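Local atomic coordinates of formate dehydrogenase (Pyrobaculum aerophilum, PDB entry 1QP8), a protein that is a D-isomer specific 2-hydroxyacid dehydrogenase that binds NADPH and probably reduces glyoxylate or hydroxypyruvate. Residues L51-L61 and H72-N82; F230-N241 and F249-W260. All coordinates share one frame; numbering follows the deposited sequence.

Overall arrangement
Both contacts are mostly buried and pair parallel strands, but on opposite sides of the chain's centre, with about 27 Å between their own centres. Contact 1 holds the two-strand pair 54-55 and 75-76, covered by helices 42-47 and 268-286; contact 2 holds 231-234 and 255-257, the last two strands of the six-stranded nucleotide-binding sheet. Backbone bonds knit each pair. Beyond them, contact 1 relies on aliphatic side chains, a single phenylalanine ring and asparagine and glutamine amides, whereas contact 2 has an aromatic cluster and an Asp-Thr bond, and meets the second subunit. NADPH lies between them: the nicotinamide ring meets residues 51-61 and 72-82, its carboxamide residues 230-241 and 249-260.

Contact 1. Residues L51-L61 and H72-N82; sequences LKFIQVVTAGL and HVTVAGNAGSN. With NDP (NADPH dihydro-nicotinamide-adenine-dinucleotide phosphate), chain C.
N78 reaches from segment 72-82 to the turn that follows strand 54-55, its side chain lying beside that of V57 and pointing the same way. Its CB lies 3.1 Å from V57 O, with T58 O a little farther off; CG stays beside V57 O, and ND2 finishes in a hydrogen bond of 2.6 Å to V57 O. That oxygen lies in the plane of the N78 amide, while the donor is tilted 24° from the carbonyl plane. A second bond from ND2 to M274 O of helix 268-286 fixes the rotation of the amide, and N78 N bonds T58 O at 3.0 Å, so one asparagine grips two successive carbonyls.

Behind this turn the backbones form a parallel ladder: I54 N to T74 O, A76 N to I54 O, and a nearly straight V56 N to A76 O. Q55 bends at chi2 (65°), which folds NE2 back onto V56 O at 3.0 Å; its OE1 takes a bond from N281. On the face of Q55 and A76, the F53 ring brings CZ to 3.7 Å from A76 CB, has T74 CG2 at its edge, and stacks with Y285. I54 CD1 lies 3.6 Å from V73 CG1, and I54 and V75 share the other face.

Beyond the strands both segments reach the cofactor: A59 CB approaches C6N of the nicotinamide at 3.4 Å, N82 OD1 lies near C5N, and A79 CB near a phosphate oxygen. Parallel strands whose C-terminal loops face the nicotinamide are consistent with the substrate-domain side of the cleft in 2-hydroxyacid dehydrogenases.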
loop_
_atom_site.group_PDB
_atom_site.type_symbol
_atom_site.label_atom_id
_atom_site.label_comp_id
_atom_site.label_asym_id
_atom_site.label_seq_id
_atom_site.Cartn_x
_atom_site.Cartn_y
_atom_site.Cartn_z
ATOM N N LEU A 51 24.078 35.732 -13.538
ATOM C CA LEU A 51 23.228 34.559 -13.453
ATOM C C LEU A 51 21.842 34.997 -13.901
ATOM O O LEU A 51 21.324 36.025 -13.438
ATOM C CB LEU A 51 23.169 34.037 -12.022
ATOM C CG LEU A 51 22.290 32.806 -11.734
ATOM C CD1 LEU A 51 22.761 31.592 -12.530
ATOM C CD2 LEU A 51 22.353 32.514 -10.238
ATOM N N LYS A 52 21.248 34.232 -14.811
ATOM C CA LYS A 52 19.926 34.576 -15.313
ATOM C C LYS A 52 18.924 33.430 -15.191
ATOM O O LYS A 52 17.721 33.635 -15.369
ATOM C CB LYS A 52 20.044 35.026 -16.762
ATOM C CG LYS A 52 21.138 36.062 -16.941
ATOM C CD LYS A 52 21.235 36.557 -18.366
ATOM C CE LYS A 52 22.248 37.676 -18.470
ATOM N NZ LYS A 52 23.607 37.237 -18.056
ATOM N N PHE A 53 19.420 32.229 -14.892
ATOM C CA PHE A 53 18.556 31.063 -14.743
ATOM C C PHE A 53 19.116 30.118 -13.692
ATOM O O PHE A 53 20.319 29.971 -13.583
ATOM C CB PHE A 53 18.431 30.319 -16.073
ATOM C CG PHE A 53 17.516 29.112 -16.015
ATOM C CD1 PHE A 53 16.142 29.265 -15.850
ATOM C CD2 PHE A 53 18.027 27.819 -16.159
ATOM C CE1 PHE A 53 15.294 28.149 -15.838
ATOM C CE2 PHE A 53 17.182 26.709 -16.146
ATOM C CZ PHE A 53 15.818 26.878 -15.986
ATOM N N ILE A 54 18.246 29.492 -12.910
ATOM C CA ILE A 54 18.683 28.550 -11.888
ATOM C C ILE A 54 17.794 27.318 -11.897
ATOM O O ILE A 54 16.627 27.386 -11.492
ATOM C CB ILE A 54 18.634 29.160 -10.475
ATOM C CG1 ILE A 54 19.688 30.269 -10.341
ATOM C CG2 ILE A 54 18.906 28.092 -9.436
ATOM C CD1 ILE A 54 19.701 30.957 -8.965
ATOM N N GLN A 55 18.342 26.200 -12.372
ATOM C CA GLN A 55 17.607 24.945 -12.419
ATOM C C GLN A 55 17.919 24.174 -11.159
ATOM O O GLN A 55 19.083 23.847 -10.898
ATOM C CB GLN A 55 18.031 24.095 -13.612
ATOM C CG GLN A 55 17.352 22.722 -13.660
ATOM C CD GLN A 55 15.849 22.831 -13.857
ATOM O OE1 GLN A 55 15.386 23.356 -14.879
ATOM N NE2 GLN A 55 15.077 22.344 -12.880
ATOM N N VAL A 56 16.878 23.884 -10.385
ATOM C CA VAL A 56 17.038 23.132 -9.154
ATOM C C VAL A 56 16.686 21.671 -9.413
ATOM O O VAL A 56 15.740 21.366 -10.130
ATOM C CB VAL A 56 16.121 23.681 -8.033
ATOM C CG1 VAL A 56 16.428 22.956 -6.717
ATOM C CG2 VAL A 56 16.324 25.186 -7.873
ATOM N N VAL A 57 17.456 20.770 -8.820
ATOM C CA VAL A 57 17.237 19.336 -8.979
ATOM C C VAL A 57 16.052 18.809 -8.165
ATOM O O VAL A 57 15.325 17.928 -8.614
ATOM C CB VAL A 57 18.497 18.560 -8.562
ATOM C CG1 VAL A 57 18.383 17.103 -8.993
ATOM C CG2 VAL A 57 19.722 19.212 -9.181
ATOM N N THR A 58 15.864 19.343 -6.967
ATOM C CA THR A 58 14.769 18.901 -6.100
ATOM C C THR A 58 13.394 19.368 -6.592
ATOM O O THR A 58 13.282 20.266 -7.428
ATOM C CB THR A 58 14.961 19.432 -4.684
ATOM O OG1 THR A 58 14.935 20.865 -4.718
ATOM C CG2 THR A 58 16.300 18.976 -4.123
ATOM N N ALA A 59 12.341 18.771 -6.059
ATOM C CA ALA A 59 11.003 19.152 -6.475
ATOM C C ALA A 59 10.529 20.438 -5.807
ATOM O O ALA A 59 9.703 21.160 -6.375
ATOM C CB ALA A 59 10.036 18.030 -6.183
ATOM N N GLY A 60 11.050 20.718 -4.611
ATOM C CA GLY A 60 10.657 21.914 -3.881
ATOM C C GLY A 60 11.646 23.046 -4.025
ATOM O O GLY A 60 12.736 22.826 -4.535
ATOM N N LEU A 61 11.281 24.246 -3.572
ATOM C CA LEU A 61 12.162 25.407 -3.685
ATOM C C LEU A 61 12.216 26.271 -2.430
ATOM O O LEU A 61 12.890 27.303 -2.410
ATOM C CB LEU A 61 11.714 26.297 -4.833
ATOM C CG LEU A 61 11.159 25.657 -6.095
ATOM C CD1 LEU A 61 10.788 26.770 -7.050
ATOM C CD2 LEU A 61 12.180 24.732 -6.740
ATOM N N HIS A 72 15.113 38.926 -10.918
ATOM C CA HIS A 72 14.999 38.619 -12.342
ATOM C C HIS A 72 15.606 37.278 -12.735
ATOM O O HIS A 72 15.557 36.901 -13.906
ATOM C CB HIS A 72 15.737 39.681 -13.135
ATOM C CG HIS A 72 17.201 39.704 -12.838
ATOM N ND1 HIS A 72 17.771 40.597 -11.951
ATOM C CD2 HIS A 72 18.204 38.890 -13.242
ATOM C CE1 HIS A 72 19.053 40.328 -11.818
ATOM N NE2 HIS A 72 19.348 39.290 -12.588
ATOM N N VAL A 73 16.179 36.565 -11.772
ATOM C CA VAL A 73 16.858 35.322 -12.071
ATOM C C VAL A 73 16.130 34.124 -12.638
ATOM O O VAL A 73 16.780 33.264 -13.227
ATOM C CB VAL A 73 17.695 34.885 -10.871
ATOM C CG1 VAL A 73 18.206 33.451 -11.047
ATOM C CG2 VAL A 73 18.875 35.831 -10.743
ATOM N N THR A 74 14.812 34.029 -12.507
ATOM C CA THR A 74 14.110 32.863 -13.086
ATOM C C THR A 74 14.598 31.550 -12.491
ATOM O O THR A 74 15.666 31.064 -12.840
ATOM C CB THR A 74 14.334 32.724 -14.606
ATOM O OG1 THR A 74 14.251 34.011 -15.226
ATOM C CG2 THR A 74 13.294 31.787 -15.212
ATOM N N VAL A 75 13.791 30.966 -11.623
ATOM C CA VAL A 75 14.138 29.727 -10.962
ATOM C C VAL A 75 13.164 28.637 -11.361
ATOM O O VAL A 75 11.963 28.768 -11.155
ATOM C CB VAL A 75 14.077 29.918 -9.429
ATOM C CG1 VAL A 75 14.260 28.584 -8.719
ATOM C CG2 VAL A 75 15.152 30.910 -8.989
ATOM N N ALA A 76 13.662 27.561 -11.949
ATOM C CA ALA A 76 12.775 26.461 -12.322
ATOM C C ALA A 76 13.173 25.287 -11.468
ATOM O O ALA A 76 14.357 25.048 -11.241
ATOM C CB ALA A 76 12.935 26.094 -13.802
ATOM N N GLY A 77 12.195 24.553 -10.973
ATOM C CA GLY A 77 12.546 23.402 -10.173
ATOM C C GLY A 77 12.155 22.123 -10.894
ATOM O O GLY A 77 11.730 22.134 -12.054
ATOM N N ASN A 78 12.363 21.002 -10.229
ATOM C CA ASN A 78 11.938 19.744 -10.792
ATOM C C ASN A 78 10.531 19.606 -10.205
ATOM O O ASN A 78 10.000 20.570 -9.640
ATOM C CB ASN A 78 12.837 18.612 -10.318
ATOM C CG ASN A 78 13.631 17.963 -11.456
ATOM O OD1 ASN A 78 13.139 17.825 -12.583
ATOM N ND2 ASN A 78 14.856 17.536 -11.153
ATOM N N ALA A 79 9.941 18.423 -10.335
ATOM C CA ALA A 79 8.590 18.127 -9.827
ATOM C C ALA A 79 8.052 17.088 -10.770
ATOM O O ALA A 79 8.003 17.329 -11.964
ATOM C CB ALA A 79 7.653 19.373 -9.856
ATOM N N GLY A 80 7.635 15.945 -10.250
ATOM C CA GLY A 80 7.154 14.900 -11.131
ATOM C C GLY A 80 8.367 14.102 -11.562
ATOM O O GLY A 80 8.255 13.060 -12.199
ATOM N N SER A 81 9.541 14.605 -11.213
ATOM C CA SER A 81 10.770 13.916 -11.557
ATOM C C SER A 81 10.864 12.723 -10.635
ATOM O O SER A 81 11.540 11.742 -10.946
ATOM C CB SER A 81 11.971 14.841 -11.385
ATOM O OG SER A 81 11.759 15.726 -10.305
ATOM N N ASN A 82 10.169 12.810 -9.500
ATOM C CA ASN A 82 10.138 11.714 -8.528
ATOM C C ASN A 82 8.693 11.438 -8.088
ATOM O O ASN A 82 8.446 10.794 -7.072
ATOM C CB ASN A 82 11.014 12.048 -7.318
ATOM C CG ASN A 82 10.603 13.326 -6.638
ATOM O OD1 ASN A 82 11.202 13.733 -5.645
ATOM N ND2 ASN A 82 9.577 13.973 -7.168
HETATM P PA NDP C . 4.067 20.323 -7.906
HETATM O O1A NDP C . 4.851 21.473 -7.358
HETATM O O2A NDP C . 5.324 19.544 -7.903
HETATM O O5B NDP C . 2.961 20.697 -6.740
HETATM C C5B NDP C . 1.890 21.569 -7.284
HETATM C C4B NDP C . 0.493 21.125 -6.716
HETATM O O4B NDP C . 0.225 21.566 -5.328
HETATM C C3B NDP C . -0.731 21.749 -7.495
HETATM O O3B NDP C . -1.900 20.989 -7.245
HETATM C C2B NDP C . -0.685 23.148 -6.878
HETATM O O2B NDP C . -1.652 24.110 -7.092
HETATM C C1B NDP C . -0.506 22.813 -5.456
HETATM N N9A NDP C . -0.059 23.922 -4.678
HETATM C C8A NDP C . 1.121 24.618 -4.676
HETATM N N7A NDP C . 1.135 25.586 -3.759
HETATM C C5A NDP C . -0.098 25.485 -3.164
HETATM C C6A NDP C . -0.722 26.244 -2.106
HETATM N N6A NDP C . -0.057 27.263 -1.529
HETATM N N1A NDP C . -2.013 25.884 -1.735
HETATM C C2A NDP C . -2.631 24.827 -2.390
HETATM N N3A NDP C . -2.132 24.091 -3.367
HETATM C C4A NDP C . -0.841 24.470 -3.693
HETATM O O3 NDP C . 3.667 18.939 -7.285
HETATM P PN NDP C . 4.220 17.634 -6.456
HETATM O O1N NDP C . 3.142 16.641 -6.245
HETATM O O2N NDP C . 5.411 17.011 -7.120
HETATM O O5D NDP C . 4.731 18.227 -4.989
HETATM C C5D NDP C . 6.046 18.827 -4.919
HETATM C C4D NDP C . 6.287 19.165 -3.438
HETATM O O4D NDP C . 6.309 17.938 -2.670
HETATM C C3D NDP C . 7.651 19.826 -3.244
HETATM O O3D NDP C . 7.505 21.228 -3.404
HETATM C C2D NDP C . 8.038 19.344 -1.821
HETATM O O2D NDP C . 7.614 20.275 -0.812
HETATM C C1D NDP C . 7.391 17.944 -1.707
HETATM N N1N NDP C . 8.377 16.795 -1.987
HETATM C C2N NDP C . 8.588 15.875 -0.902
HETATM C C3N NDP C . 9.492 14.812 -1.146
HETATM C C7N NDP C . 9.744 13.784 0.024
HETATM O O7N NDP C . 10.369 12.774 -0.238
HETATM N N7N NDP C . 9.244 14.094 1.251
HETATM C C4N NDP C . 10.201 14.596 -2.390
HETATM C C5N NDP C . 9.887 15.594 -3.381
HETATM C C6N NDP C . 9.033 16.645 -3.231
HETATM P P2B NDP C . -1.275 25.210 -8.331
HETATM O O1X NDP C . -2.524 26.043 -8.177
HETATM O O2X NDP C . -0.012 25.833 -7.851
HETATM O O3X NDP C . -1.148 24.403 -9.532
#

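Contact 2. Residues F230-N241 and F249-W260; sequences FIFASDVWWGRN and FFSLPNVVATPW. With NDP (NADPH dihydro-nicotinamide-adenine-dinucleotide phosphate), chain C.
W237 and F250 each swing CG anti to their own carbonyl carbon (chi1 -56° and -46°), which brings the edge of the phenyl ring over the face of the indole. The pair is T-shaped, planes at 87°, with F250 CE2 3.4 Å from W237 CH2; S234 CB covers the opposite indole face. In the plane of the indole, NE1 donates to T258 O at 3.2 Å, arriving from above the carbonyl plane. F249 adds its CB at 3.8 Å from W237 CZ3, and one face of its ring receives W238 CZ3, the two rings being slid apart with little overlap. With a leucine in place of W237, T258 O would probably lose its indole donor, and the edge of F250 would be left without a face to rest on.

Beneath this aromatic cluster the strands run parallel: F232 N bonds N254 O, V256 N bonds F232 O, S234 N bonds V256 O, and T258 N bonds S234 O. The N254 amide extends the ladder at its start, ND2 giving a 2.8 Å bond to F230 O and another to L224 O. At the far end T258 OG1 donates to the anti lone pair of D235 OD2 at 2.7 Å, while V261 N also bonds OD2 and A262 N bonds OD1, so the carboxylate is held from several directions. The second subunit packs its Y104 on T258 and its M108 on F250.

D235, V236 and W260 border the nicotinamide carboxamide, whose O7N lies in plane at the edge of the W260 indole. Strand 231-234, helix 247-250 and strand 255-257 form a beta-alpha-beta unit at the edge of a Rossmann-type sheet, the C-terminal ends of its strands turned to the cofactor.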
loop_
_atom_site.group_PDB
_atom_site.type_symbol
_atom_site.label_atom_id
_atom_site.label_comp_id
_atom_site.label_asym_id
_atom_site.label_seq_id
_atom_site.Cartn_x
_atom_site.Cartn_y
_atom_site.Cartn_z
ATOM N N PHE A 230 -5.240 8.106 16.705
ATOM C CA PHE A 230 -4.849 8.990 15.623
ATOM C C PHE A 230 -3.375 8.726 15.298
ATOM O O PHE A 230 -2.519 8.715 16.182
ATOM C CB PHE A 230 -5.035 10.454 16.020
ATOM C CG PHE A 230 -4.775 11.425 14.895
ATOM C CD1 PHE A 230 -5.768 11.732 13.979
ATOM C CD2 PHE A 230 -3.535 12.049 14.768
ATOM C CE1 PHE A 230 -5.532 12.651 12.951
ATOM C CE2 PHE A 230 -3.289 12.968 13.747
ATOM C CZ PHE A 230 -4.291 13.269 12.838
ATOM N N ILE A 231 -3.077 8.526 14.025
ATOM C CA ILE A 231 -1.717 8.238 13.647
ATOM C C ILE A 231 -1.109 9.216 12.666
ATOM O O ILE A 231 -1.720 9.607 11.683
ATOM C CB ILE A 231 -1.617 6.832 13.057
ATOM C CG1 ILE A 231 -1.975 5.804 14.129
ATOM C CG2 ILE A 231 -0.217 6.608 12.504
ATOM C CD1 ILE A 231 -1.871 4.387 13.650
ATOM N N PHE A 232 0.125 9.590 12.942
ATOM C CA PHE A 232 0.850 10.506 12.094
ATOM C C PHE A 232 1.988 9.708 11.476
ATOM O O PHE A 232 2.874 9.230 12.188
ATOM C CB PHE A 232 1.407 11.644 12.939
ATOM C CG PHE A 232 2.102 12.698 12.146
ATOM C CD1 PHE A 232 1.397 13.474 11.222
ATOM C CD2 PHE A 232 3.465 12.936 12.325
ATOM C CE1 PHE A 232 2.037 14.477 10.486
ATOM C CE2 PHE A 232 4.120 13.938 11.593
ATOM C CZ PHE A 232 3.399 14.709 10.674
ATOM N N ALA A 233 1.948 9.537 10.163
ATOM C CA ALA A 233 2.993 8.809 9.447
ATOM C C ALA A 233 3.644 9.804 8.505
ATOM O O ALA A 233 3.013 10.267 7.561
ATOM C CB ALA A 233 2.394 7.663 8.652
ATOM N N SER A 234 4.905 10.135 8.749
ATOM C CA SER A 234 5.571 11.101 7.897
ATOM C C SER A 234 6.995 10.750 7.506
ATOM O O SER A 234 7.752 10.156 8.279
ATOM C CB SER A 234 5.567 12.471 8.577
ATOM O OG SER A 234 6.167 13.451 7.751
ATOM N N ASP A 235 7.355 11.151 6.296
ATOM C CA ASP A 235 8.687 10.926 5.774
ATOM C C ASP A 235 9.430 12.241 5.829
ATOM O O ASP A 235 10.612 12.302 5.515
ATOM C CB ASP A 235 8.619 10.463 4.326
ATOM C CG ASP A 235 9.988 10.324 3.698
ATOM O OD1 ASP A 235 10.305 11.073 2.738
ATOM O OD2 ASP A 235 10.744 9.459 4.184
ATOM N N VAL A 236 8.738 13.302 6.228
ATOM C CA VAL A 236 9.374 14.612 6.289
ATOM C C VAL A 236 9.210 15.251 7.655
ATOM O O VAL A 236 8.185 15.083 8.304
ATOM C CB VAL A 236 8.797 15.539 5.240
ATOM C CG1 VAL A 236 9.745 16.712 5.015
ATOM C CG2 VAL A 236 8.578 14.772 3.969
ATOM N N TRP A 237 10.206 16.007 8.096
ATOM C CA TRP A 237 10.111 16.574 9.424
ATOM C C TRP A 237 10.536 18.012 9.590
ATOM O O TRP A 237 11.297 18.538 8.777
ATOM C CB TRP A 237 10.916 15.702 10.376
ATOM C CG TRP A 237 10.465 14.310 10.326
ATOM C CD1 TRP A 237 10.841 13.345 9.424
ATOM C CD2 TRP A 237 9.436 13.737 11.133
ATOM N NE1 TRP A 237 10.093 12.206 9.623
ATOM C CE2 TRP A 237 9.223 12.420 10.664
ATOM C CE3 TRP A 237 8.669 14.211 12.206
ATOM C CZ2 TRP A 237 8.271 11.575 11.230
ATOM C CZ3 TRP A 237 7.725 13.365 12.770
ATOM C CH2 TRP A 237 7.535 12.063 12.279
ATOM N N TRP A 238 10.046 18.640 10.659
ATOM C CA TRP A 238 10.388 20.028 10.946
ATOM C C TRP A 238 11.885 20.143 11.144
ATOM O O TRP A 238 12.488 21.144 10.780
ATOM C CB TRP A 238 9.646 20.511 12.189
ATOM C CG TRP A 238 8.174 20.478 11.984
ATOM C CD1 TRP A 238 7.402 21.447 11.416
ATOM C CD2 TRP A 238 7.304 19.373 12.244
ATOM N NE1 TRP A 238 6.106 21.014 11.300
ATOM C CE2 TRP A 238 6.017 19.743 11.802
ATOM C CE3 TRP A 238 7.488 18.102 12.806
ATOM C CZ2 TRP A 238 4.915 18.888 11.902
ATOM C CZ3 TRP A 238 6.389 17.246 12.908
ATOM C CH2 TRP A 238 5.119 17.645 12.456
ATOM N N GLY A 239 12.488 19.105 11.709
ATOM C CA GLY A 239 13.920 19.114 11.924
ATOM C C GLY A 239 14.682 19.156 10.617
ATOM O O GLY A 239 15.901 19.339 10.618
ATOM N N ARG A 240 13.973 18.967 9.507
ATOM C CA ARG A 240 14.582 19.013 8.184
ATOM C C ARG A 240 15.995 18.455 8.154
ATOM O O ARG A 240 16.959 19.219 8.159
ATOM C CB ARG A 240 14.627 20.463 7.686
ATOM C CG ARG A 240 13.616 20.788 6.618
ATOM C CD ARG A 240 13.776 22.194 6.068
ATOM N NE ARG A 240 13.000 22.342 4.836
ATOM C CZ ARG A 240 13.343 21.803 3.666
ATOM N NH1 ARG A 240 14.459 21.088 3.560
ATOM N NH2 ARG A 240 12.555 21.954 2.609
ATOM N N ASN A 241 16.134 17.139 8.132
ATOM C CA ASN A 241 17.460 16.530 8.080
ATOM C C ASN A 241 18.183 16.348 9.418
ATOM O O ASN A 241 19.145 15.576 9.511
ATOM C CB ASN A 241 18.358 17.308 7.118
ATOM C CG ASN A 241 19.033 16.407 6.129
ATOM O OD1 ASN A 241 19.805 15.526 6.510
ATOM N ND2 ASN A 241 18.737 16.603 4.849
ATOM N N PHE A 249 8.592 12.911 18.673
ATOM C CA PHE A 249 7.496 12.354 17.903
ATOM C C PHE A 249 7.710 10.861 17.762
ATOM O O PHE A 249 6.784 10.067 17.939
ATOM C CB PHE A 249 7.414 12.979 16.506
ATOM C CG PHE A 249 6.632 14.275 16.452
ATOM C CD1 PHE A 249 7.252 15.497 16.688
ATOM C CD2 PHE A 249 5.267 14.264 16.190
ATOM C CE1 PHE A 249 6.523 16.680 16.666
ATOM C CE2 PHE A 249 4.534 15.444 16.168
ATOM C CZ PHE A 249 5.163 16.650 16.408
ATOM N N PHE A 250 8.948 10.485 17.467
ATOM C CA PHE A 250 9.294 9.087 17.262
ATOM C C PHE A 250 9.026 8.182 18.470
ATOM O O PHE A 250 8.850 6.966 18.321
ATOM C CB PHE A 250 10.759 8.995 16.835
ATOM C CG PHE A 250 11.129 9.983 15.756
ATOM C CD1 PHE A 250 12.403 10.552 15.719
ATOM C CD2 PHE A 250 10.183 10.399 14.820
ATOM C CE1 PHE A 250 12.720 11.526 14.781
ATOM C CE2 PHE A 250 10.493 11.368 13.885
ATOM C CZ PHE A 250 11.767 11.941 13.861
ATOM N N SER A 251 8.976 8.766 19.662
ATOM C CA SER A 251 8.733 7.973 20.860
ATOM C C SER A 251 7.242 7.846 21.151
ATOM O O SER A 251 6.840 7.226 22.151
ATOM C CB SER A 251 9.421 8.602 22.059
ATOM O OG SER A 251 8.867 9.879 22.293
ATOM N N LEU A 252 6.417 8.454 20.302
ATOM C CA LEU A 252 4.976 8.340 20.483
ATOM C C LEU A 252 4.581 7.080 19.732
ATOM O O LEU A 252 4.967 6.871 18.583
ATOM C CB LEU A 252 4.259 9.579 19.943
ATOM C CG LEU A 252 4.400 10.785 20.895
ATOM C CD1 LEU A 252 4.095 12.120 20.210
ATOM C CD2 LEU A 252 3.461 10.556 22.073
ATOM N N PRO A 253 3.853 6.188 20.400
ATOM C CA PRO A 253 3.448 4.953 19.738
ATOM C C PRO A 253 2.541 5.123 18.535
ATOM O O PRO A 253 2.459 4.231 17.698
ATOM C CB PRO A 253 2.838 4.129 20.870
ATOM C CG PRO A 253 2.472 5.143 21.893
ATOM C CD PRO A 253 3.617 6.105 21.845
ATOM N N ASN A 254 1.876 6.263 18.421
ATOM C CA ASN A 254 1.006 6.472 17.272
ATOM C C ASN A 254 1.643 7.325 16.187
ATOM O O ASN A 254 0.967 8.120 15.528
ATOM C CB ASN A 254 -0.332 7.059 17.711
ATOM C CG ASN A 254 -0.181 8.244 18.630
ATOM O OD1 ASN A 254 0.812 8.368 19.371
ATOM N ND2 ASN A 254 -1.184 9.121 18.614
ATOM N N VAL A 255 2.952 7.156 16.007
ATOM C CA VAL A 255 3.665 7.863 14.956
ATOM C C VAL A 255 4.491 6.870 14.150
ATOM O O VAL A 255 5.061 5.943 14.711
ATOM C CB VAL A 255 4.617 8.952 15.505
ATOM C CG1 VAL A 255 5.496 9.471 14.378
ATOM C CG2 VAL A 255 3.827 10.109 16.103
ATOM N N VAL A 256 4.517 7.043 12.833
ATOM C CA VAL A 256 5.321 6.193 11.973
ATOM C C VAL A 256 6.220 7.206 11.314
ATOM O O VAL A 256 5.744 8.203 10.773
ATOM C CB VAL A 256 4.517 5.496 10.877
ATOM C CG1 VAL A 256 5.485 4.894 9.861
ATOM C CG2 VAL A 256 3.620 4.388 11.484
ATOM N N ALA A 257 7.521 6.961 11.347
ATOM C CA ALA A 257 8.437 7.919 10.774
ATOM C C ALA A 257 9.540 7.320 9.925
ATOM O O ALA A 257 10.110 6.283 10.262
ATOM C CB ALA A 257 9.032 8.729 11.877
ATOM N N THR A 258 9.824 7.984 8.810
ATOM C CA THR A 258 10.882 7.570 7.904
ATOM C C THR A 258 11.739 8.808 7.668
ATOM O O THR A 258 11.238 9.939 7.647
ATOM C CB THR A 258 10.342 6.996 6.568
ATOM O OG1 THR A 258 9.422 7.914 5.969
ATOM C CG2 THR A 258 9.663 5.668 6.811
ATOM N N PRO A 259 13.045 8.605 7.468
ATOM C CA PRO A 259 14.037 9.650 7.253
ATOM C C PRO A 259 14.087 10.364 5.922
ATOM O O PRO A 259 15.151 10.469 5.308
ATOM C CB PRO A 259 15.359 8.954 7.566
ATOM C CG PRO A 259 15.022 7.442 7.604
ATOM C CD PRO A 259 13.616 7.297 7.128
ATOM N N TRP A 260 12.947 10.870 5.473
ATOM C CA TRP A 260 12.930 11.620 4.232
ATOM C C TRP A 260 13.547 10.790 3.102
ATOM O O TRP A 260 14.478 11.222 2.436
ATOM C CB TRP A 260 13.725 12.896 4.459
ATOM C CG TRP A 260 13.517 13.931 3.452
ATOM C CD1 TRP A 260 12.687 13.872 2.376
ATOM C CD2 TRP A 260 14.129 15.217 3.424
ATOM N NE1 TRP A 260 12.741 15.053 1.674
ATOM C CE2 TRP A 260 13.621 15.896 2.297
ATOM C CE3 TRP A 260 15.061 15.867 4.246
ATOM C CZ2 TRP A 260 14.013 17.192 1.966
ATOM C CZ3 TRP A 260 15.453 17.157 3.922
ATOM C CH2 TRP A 260 14.928 17.807 2.787
HETATM P PA NDP C . 4.067 20.323 -7.906
HETATM O O1A NDP C . 4.851 21.473 -7.358
HETATM O O2A NDP C . 5.324 19.544 -7.903
HETATM O O5B NDP C . 2.961 20.697 -6.740
HETATM C C5B NDP C . 1.890 21.569 -7.284
HETATM C C4B NDP C . 0.493 21.125 -6.716
HETATM O O4B NDP C . 0.225 21.566 -5.328
HETATM C C3B NDP C . -0.731 21.749 -7.495
HETATM O O3B NDP C . -1.900 20.989 -7.245
HETATM C C2B NDP C . -0.685 23.148 -6.878
HETATM O O2B NDP C . -1.652 24.110 -7.092
HETATM C C1B NDP C . -0.506 22.813 -5.456
HETATM N N9A NDP C . -0.059 23.922 -4.678
HETATM C C8A NDP C . 1.121 24.618 -4.676
HETATM N N7A NDP C . 1.135 25.586 -3.759
HETATM C C5A NDP C . -0.098 25.485 -3.164
HETATM C C6A NDP C . -0.722 26.244 -2.106
HETATM N N6A NDP C . -0.057 27.263 -1.529
HETATM N N1A NDP C . -2.013 25.884 -1.735
HETATM C C2A NDP C . -2.631 24.827 -2.390
HETATM N N3A NDP C . -2.132 24.091 -3.367
HETATM C C4A NDP C . -0.841 24.470 -3.693
HETATM O O3 NDP C . 3.667 18.939 -7.285
HETATM P PN NDP C . 4.220 17.634 -6.456
HETATM O O1N NDP C . 3.142 16.641 -6.245
HETATM O O2N NDP C . 5.411 17.011 -7.120
HETATM O O5D NDP C . 4.731 18.227 -4.989
HETATM C C5D NDP C . 6.046 18.827 -4.919
HETATM C C4D NDP C . 6.287 19.165 -3.438
HETATM O O4D NDP C . 6.309 17.938 -2.670
HETATM C C3D NDP C . 7.651 19.826 -3.244
HETATM O O3D NDP C . 7.505 21.228 -3.404
HETATM C C2D NDP C . 8.038 19.344 -1.821
HETATM O O2D NDP C . 7.614 20.275 -0.812
HETATM C C1D NDP C . 7.391 17.944 -1.707
HETATM N N1N NDP C . 8.377 16.795 -1.987
HETATM C C2N NDP C . 8.588 15.875 -0.902
HETATM C C3N NDP C . 9.492 14.812 -1.146
HETATM C C7N NDP C . 9.744 13.784 0.024
HETATM O O7N NDP C . 10.369 12.774 -0.238
HETATM N N7N NDP C . 9.244 14.094 1.251
HETATM C C4N NDP C . 10.201 14.596 -2.390
HETATM C C5N NDP C . 9.887 15.594 -3.381
HETATM C C6N NDP C . 9.033 16.645 -3.231
HETATM P P2B NDP C . -1.275 25.210 -8.331
HETATM O O1X NDP C . -2.524 26.043 -8.177
HETATM O O2X NDP C . -0.012 25.833 -7.851
HETATM O O3X NDP C . -1.148 24.403 -9.532
#